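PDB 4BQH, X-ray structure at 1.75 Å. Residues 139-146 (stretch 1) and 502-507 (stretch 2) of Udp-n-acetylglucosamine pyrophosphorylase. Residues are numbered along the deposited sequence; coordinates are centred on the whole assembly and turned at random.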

ATOM      1  N   ASP A 139      -4.763 -17.614 -10.300  1.00 23.94           N
ATOM      2  CA  ASP A 139      -4.683 -19.013 -10.685  1.00 27.75           C
ATOM      3  C   ASP A 139      -3.393 -19.588 -10.155  1.00 25.76           C
ATOM      4  O   ASP A 139      -2.412 -18.861  -9.919  1.00 27.18           O
ATOM      5  CB  ASP A 139      -4.674 -19.147 -12.209  1.00 31.01           C
ATOM      6  CG  ASP A 139      -5.930 -18.603 -12.846  1.00 33.29           C
ATOM      7  OD1 ASP A 139      -7.020 -18.716 -12.240  1.00 38.32           O
ATOM      8  OD2 ASP A 139      -5.813 -18.052 -13.954  1.00 37.14           O
ATOM      9  N   GLY A 140      -3.369 -20.899  -9.986  1.00 24.12           N
ATOM     10  CA  GLY A 140      -2.170 -21.544  -9.525  1.00 23.34           C
ATOM     11  C   GLY A 140      -2.146 -21.715  -8.021  1.00 21.65           C
ATOM     12  O   GLY A 140      -1.180 -22.242  -7.482  1.00 23.61           O
ATOM     13  N   LEU A 141      -3.184 -21.227  -7.348  1.00 20.60           N
ATOM     14  CA  LEU A 141      -3.307 -21.446  -5.915  1.00 18.93           C
ATOM     15  C   LEU A 141      -4.493 -22.349  -5.647  1.00 19.54           C
ATOM     16  O   LEU A 141      -5.565 -22.172  -6.226  1.00 20.18           O
ATOM     17  CB  LEU A 141      -3.458 -20.132  -5.150  1.00 18.53           C
ATOM     18  CG  LEU A 141      -2.277 -19.158  -5.272  1.00 17.56           C
ATOM     19  CD1 LEU A 141      -2.655 -17.828  -4.637  1.00 16.97           C
ATOM     20  CD2 LEU A 141      -1.021 -19.733  -4.610  1.00 16.87           C
ATOM     21  N   GLN A 142      -4.290 -23.307  -4.748  1.00 18.21           N
ATOM     22  CA  GLN A 142      -5.366 -24.160  -4.291  1.00 19.01           C
ATOM     23  C   GLN A 142      -6.390 -23.396  -3.454  1.00 19.23           C
ATOM     24  O   GLN A 142      -7.553 -23.778  -3.406  1.00 18.58           O
ATOM     25  CB  GLN A 142      -4.795 -25.352  -3.519  1.00 19.80           C
ATOM     26  CG  GLN A 142      -3.956 -26.283  -4.406  1.00 21.33           C
ATOM     27  CD  GLN A 142      -3.685 -27.621  -3.760  1.00 22.76           C
ATOM     28  OE1 GLN A 142      -2.544 -28.025  -3.638  1.00 25.81           O
ATOM     29  NE2 GLN A 142      -4.731 -28.297  -3.315  1.00 25.04           N
ATOM     30  N   GLN A 143      -5.960 -22.321  -2.784  1.00 18.15           N
ATOM     31  CA  GLN A 143      -6.901 -21.445  -2.112  1.00 18.76           C
ATOM     32  C   GLN A 143      -7.564 -20.724  -3.248  1.00 20.56           C
ATOM     33  O   GLN A 143      -6.902 -20.361  -4.205  1.00 25.06           O
ATOM     34  CB  GLN A 143      -6.177 -20.392  -1.254  1.00 17.74           C
ATOM     35  CG  GLN A 143      -5.314 -20.976  -0.168  1.00 16.24           C
ATOM     36  CD  GLN A 143      -4.389 -19.943   0.431  1.00 16.49           C
ATOM     37  OE1 GLN A 143      -4.763 -19.249   1.371  1.00 16.41           O
ATOM     38  NE2 GLN A 143      -3.189 -19.831  -0.112  1.00 15.73           N
ATOM     39  N   ARG A 144      -8.851 -20.486  -3.181  1.00 22.62           N
ATOM     40  CA  ARG A 144      -9.409 -19.738  -4.303  1.00 22.99           C
ATOM     41  C   ARG A 144      -9.869 -18.433  -3.713  1.00 21.18           C
ATOM     42  O   ARG A 144     -11.052 -18.197  -3.520  1.00 25.18           O
ATOM     43  CB  ARG A 144     -10.504 -20.533  -5.044  1.00 25.01           C
ATOM     44  CG  ARG A 144     -10.069 -21.907  -5.561  1.00 27.14           C
ATOM     45  CD  ARG A 144      -8.876 -21.875  -6.515  1.00 26.80           C
ATOM     46  N   LYS A 145      -8.893 -17.603  -3.350  1.00 17.88           N
ATOM     47  CA  LYS A 145      -9.173 -16.417  -2.558  1.00 15.83           C
ATOM     48  C   LYS A 145      -8.779 -15.179  -3.338  1.00 14.89           C
ATOM     49  O   LYS A 145      -7.744 -15.175  -4.005  1.00 14.86           O
ATOM     50  CB  LYS A 145      -8.374 -16.463  -1.255  1.00 15.50           C
ATOM     51  CG  LYS A 145      -8.724 -17.655  -0.368  1.00 14.62           C
ATOM     52  CD  LYS A 145      -7.834 -17.686   0.841  1.00 14.45           C
ATOM     53  CE  LYS A 145      -8.146 -18.933   1.679  1.00 14.74           C
ATOM     54  NZ  LYS A 145      -7.147 -19.023   2.778  1.00 15.15           N
ATOM     55  N   SER A 146      -9.617 -14.153  -3.248  1.00 13.58           N
ATOM     56  CA  SER A 146      -9.287 -12.826  -3.781  1.00 12.68           C
ATOM     57  C   SER A 146      -8.092 -12.195  -3.047  1.00 12.00           C
ATOM     58  O   SER A 146      -7.716 -12.604  -1.946  1.00 11.74           O
ATOM     59  CB  SER A 146     -10.504 -11.885  -3.730  1.00 12.11           C
ATOM     60  OG  SER A 146     -10.932 -11.569  -2.401  1.00 12.20           O
ATOM     61  N   ALA A 502       5.230 -25.818  -1.084  1.00 13.94           N
ATOM     62  CA  ALA A 502       4.110 -25.713  -0.157  1.00 13.66           C
ATOM     63  C   ALA A 502       3.302 -24.449  -0.449  1.00 13.83           C
ATOM     64  O   ALA A 502       3.836 -23.440  -0.951  1.00 13.36           O
ATOM     65  CB  ALA A 502       4.625 -25.706   1.281  1.00 13.41           C
ATOM     66  N   GLU A 503       2.005 -24.518  -0.170  1.00 13.44           N
ATOM     67  CA  GLU A 503       1.124 -23.367  -0.223  1.00 13.14           C
ATOM     68  C   GLU A 503       0.413 -23.337   1.126  1.00 12.93           C
ATOM     69  O   GLU A 503      -0.243 -24.312   1.507  1.00 12.39           O
ATOM     70  CB  GLU A 503       0.097 -23.513  -1.342  1.00 14.19           C
ATOM     71  CG  GLU A 503      -0.929 -22.394  -1.363  1.00 15.68           C
ATOM     72  CD  GLU A 503      -2.048 -22.583  -2.373  1.00 17.00           C
ATOM     73  OE1 GLU A 503      -1.888 -23.401  -3.318  1.00 18.61           O
ATOM     74  OE2 GLU A 503      -3.083 -21.903  -2.217  1.00 16.54           O
ATOM     75  N   ILE A 504       0.560 -22.237   1.852  1.00 12.11           N
ATOM     76  CA  ILE A 504       0.073 -22.186   3.249  1.00 11.98           C
ATOM     77  C   ILE A 504      -0.896 -21.023   3.403  1.00 12.58           C
ATOM     78  O   ILE A 504      -0.552 -19.868   3.111  1.00 12.26           O
ATOM     79  CB  ILE A 504       1.245 -22.040   4.240  1.00 11.86           C
ATOM     80  CG1 ILE A 504       2.233 -23.210   4.084  1.00 11.58           C
ATOM     81  CG2 ILE A 504       0.736 -21.926   5.698  1.00 11.68           C
ATOM     82  CD1 ILE A 504       3.565 -23.025   4.776  1.00 11.25           C
ATOM     83  N   SER A 505      -2.104 -21.323   3.892  1.00 11.87           N
ATOM     84  CA  SER A 505      -3.119 -20.333   4.181  1.00 11.83           C
ATOM     85  C   SER A 505      -2.603 -19.325   5.196  1.00 11.59           C
ATOM     86  O   SER A 505      -1.919 -19.712   6.118  1.00 11.88           O
ATOM     87  CB  SER A 505      -4.359 -21.009   4.783  1.00 12.07           C
ATOM     88  OG  SER A 505      -5.307 -20.021   5.120  1.00 12.96           O
ATOM     89  N   PRO A 506      -2.941 -18.032   5.015  1.00 12.11           N
ATOM     90  CA  PRO A 506      -2.545 -17.072   6.064  1.00 12.22           C
ATOM     91  C   PRO A 506      -3.216 -17.348   7.397  1.00 12.56           C
ATOM     92  O   PRO A 506      -2.689 -16.938   8.424  1.00 12.70           O
ATOM     93  CB  PRO A 506      -2.987 -15.709   5.515  1.00 12.85           C
ATOM     94  CG  PRO A 506      -3.286 -15.911   4.078  1.00 13.13           C
ATOM     95  CD  PRO A 506      -3.569 -17.380   3.853  1.00 12.08           C
ATOM     96  N   LEU A 507      -4.365 -18.026   7.393  1.00 12.34           N
ATOM     97  CA  LEU A 507      -5.019 -18.409   8.662  1.00 13.20           C
ATOM     98  C   LEU A 507      -4.209 -19.450   9.436  1.00 13.22           C
ATOM     99  O   LEU A 507      -4.359 -19.594  10.668  1.00 13.56           O
ATOM    100  CB  LEU A 507      -6.466 -18.876   8.407  1.00 12.90           C
ATOM    101  CG  LEU A 507      -7.410 -17.789   7.887  1.00 13.21           C
ATOM    102  CD1 LEU A 507      -8.812 -18.321   7.621  1.00 14.82           C
ATOM    103  CD2 LEU A 507      -7.475 -16.558   8.794  1.00 13.29           C
TER
HETATM  104  O   HOH W   1      -0.328 -24.158  -5.543  1.00 26.29           O
HETATM  105  O   HOH W   2      -1.189 -17.915   1.070  1.00 13.54           O

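This is a small, polar contact, burying 284 Å² in all, in which the carboxylate of one strand residue, Glu503, is gripped by backbone and side-chain amides of an irregular loop. Glu503 points toward the loop with chi1 and chi2 both t, and this extended side chain carries its carboxylate to the backbone N atoms of Gln142 and Gln143. Gln142 N donates to Glu503 OE1 (2.8 Å), while Gln143 N and Gln143 NE2 both donate to Glu503 OE2 (3.0 Å each), so the buried acid is met by three N-H groups, with no salt bridge to the other stretch. Leu141 CB packs 3.4 Å from Glu503 OE2. Water 1 donates to Glu503 OE1 (2.8 Å) and to Gly140 O (2.9 Å), tying the carboxylate to a carbonyl that cannot itself donate. Gly140, at phi 93°, occupies a conformation in which a CB would jam against the preceding carbonyl O. The Gln143 amide suits its place by using both ends: NE2 also donates to water 2 (3.0 Å), which in turn donates to Ile504 O (2.9 Å), and OE1 accepts from Lys145 NZ (2.8 Å). Gln143 OE1 also lies 3.3 Å from Pro506 CD. Lys145, m at chi1 and extended from chi2 to chi4 (all t), brings NZ within 3.1 Å of Ser505 OG, which accepts from Leu507 N (3.2 Å).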